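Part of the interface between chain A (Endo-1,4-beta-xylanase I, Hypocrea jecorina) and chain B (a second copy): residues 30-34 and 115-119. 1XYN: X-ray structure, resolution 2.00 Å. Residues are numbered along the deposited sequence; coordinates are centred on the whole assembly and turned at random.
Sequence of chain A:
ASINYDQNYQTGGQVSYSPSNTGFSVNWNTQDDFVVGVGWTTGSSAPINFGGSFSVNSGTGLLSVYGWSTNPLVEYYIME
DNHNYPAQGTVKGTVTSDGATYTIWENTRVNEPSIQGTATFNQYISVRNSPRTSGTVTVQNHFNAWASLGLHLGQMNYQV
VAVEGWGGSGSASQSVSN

Chain A, residues 30-34: TQDDF
Chain B 115-119: IQGTA

Contact between residues 30-34 of chain A and 115-119 of chain B, two copies of one xylanase, burying 223 Å² summed over both sides. The register is set by Gln A31 and Gly B117, whose CA atoms lie 4.7 Å apart. Ile B115 (phi/psi -69/-9; chi1 p, chi2 t) points its CA-to-CB bond away and makes no contact with the chain A stretch. Gln B116 (-112/13; chi1 m, chi2 t, chi3 12°) also points its CA-to-CB bond away, and its contact with chain A is made by the backbone: its carbonyl O accepts a hydrogen bond from Gln A31 NE2 at 3.1 Å, with an N-H...O angle of 150°. Gln A31 (-99/-17) reaches this carbonyl with chi1 m, chi2 m and chi3 108°, although its CA-to-CB bond runs sideways. Gly B117 (98/-170) is buried where a side chain could not fit. An ideal CB on Gly B117 would lie 2.6 Å from Gln A31 CB, a clash; separately, at these backbone angles it would be jammed against the carbonyl O of Gln B116, which by itself calls for glycine. Asp A32 OD1 lies 3.2 Å from Gly B117 CA; Asp A32 (-100/146; chi1 m, chi2 -50°) starts sideways but brings its end nearer, and its N donates to Thr A30 OG1 at 2.9 Å (Thr A30 chi1 t), a bond within chain A. Thr B118 (-73/124; chi1 p), where chain B turns a corner, points toward chain A and grips one acceptor twice: Gln A31 O takes hydrogen bonds from Thr B118 N (3.1 Å, 158°) and from Thr B118 OG1 (3.2 Å). The methyl Thr B118 CG2 packs 3.6 Å from Asp A33 CB and 3.3 Å from Asp A33 N; Asp A33 (-66/144; chi1 t, chi2 40°) leads its carboxylate away. Ala B119 (-148/178) points sideways, beyond contact; the extended Phe A34 (-151/146; chi1 p, chi2 -85°) is likewise out of reach.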

# COMPACT_ATOMS: atom_id res chain seq x y z
N THR A 30 3.86 -3.89 16.40
CA THR A 30 4.38 -3.25 15.21
C THR A 30 3.63 -1.99 14.76
O THR A 30 2.50 -1.74 15.16
CB THR A 30 4.39 -4.27 14.05
OG1 THR A 30 4.89 -3.66 12.87
CG2 THR A 30 2.99 -4.80 13.79
N GLN A 31 4.31 -1.19 13.94
CA GLN A 31 3.74 0.03 13.38
C GLN A 31 3.27 -0.28 11.97
O GLN A 31 2.48 0.46 11.39
CB GLN A 31 4.80 1.14 13.30
CG GLN A 31 5.13 1.83 14.62
CD GLN A 31 4.02 2.74 15.10
OE1 GLN A 31 3.32 2.43 16.07
NE2 GLN A 31 3.84 3.87 14.42
N ASP A 32 3.76 -1.40 11.44
CA ASP A 32 3.44 -1.81 10.08
C ASP A 32 2.37 -2.89 9.94
O ASP A 32 2.28 -3.82 10.74
CB ASP A 32 4.71 -2.26 9.36
CG ASP A 32 5.81 -1.22 9.39
OD1 ASP A 32 5.54 -0.05 9.06
OD2 ASP A 32 6.94 -1.58 9.75
N ASP A 33 1.60 -2.76 8.86
CA ASP A 33 0.51 -3.66 8.53
C ASP A 33 0.98 -5.07 8.23
O ASP A 33 2.02 -5.28 7.61
CB ASP A 33 -0.27 -3.11 7.33
CG ASP A 33 -1.51 -3.94 6.97
OD1 ASP A 33 -2.21 -4.40 7.90
OD2 ASP A 33 -1.78 -4.13 5.76
N PHE A 34 0.17 -6.04 8.65
CA PHE A 34 0.43 -7.45 8.43
C PHE A 34 -0.93 -8.15 8.37
O PHE A 34 -1.89 -7.73 9.03
CB PHE A 34 1.26 -8.02 9.58
CG PHE A 34 0.56 -8.01 10.91
CD1 PHE A 34 0.58 -6.88 11.72
CD2 PHE A 34 -0.14 -9.12 11.35
CE1 PHE A 34 -0.09 -6.86 12.95
CE2 PHE A 34 -0.81 -9.12 12.58
CZ PHE A 34 -0.78 -7.98 13.38
N ILE B 115 7.46 6.07 6.51
CA ILE B 115 8.63 6.09 7.38
C ILE B 115 8.21 6.11 8.84
O ILE B 115 9.04 5.96 9.74
CB ILE B 115 9.53 7.32 7.09
CG1 ILE B 115 8.71 8.61 7.21
CG2 ILE B 115 10.14 7.21 5.70
CD1 ILE B 115 9.53 9.87 7.05
N GLN B 116 6.91 6.29 9.08
CA GLN B 116 6.33 6.32 10.42
C GLN B 116 5.45 5.10 10.66
O GLN B 116 4.72 5.02 11.66
CB GLN B 116 5.48 7.58 10.59
CG GLN B 116 6.22 8.88 10.29
CD GLN B 116 5.54 10.10 10.91
OE1 GLN B 116 4.65 9.97 11.75
NE2 GLN B 116 5.98 11.28 10.50
N GLY B 117 5.57 4.12 9.77
CA GLY B 117 4.75 2.92 9.85
C GLY B 117 3.61 3.14 8.87
O GLY B 117 3.65 4.07 8.07
N THR B 118 2.60 2.28 8.89
CA THR B 118 1.47 2.46 7.99
C THR B 118 0.66 3.65 8.51
O THR B 118 0.28 3.70 9.69
CB THR B 118 0.62 1.19 7.84
OG1 THR B 118 0.19 0.73 9.13
CG2 THR B 118 1.44 0.09 7.18
N ALA B 119 0.48 4.64 7.64
CA ALA B 119 -0.23 5.86 8.01
C ALA B 119 -0.98 6.48 6.84
O ALA B 119 -0.95 5.97 5.72
CB ALA B 119 0.76 6.88 8.57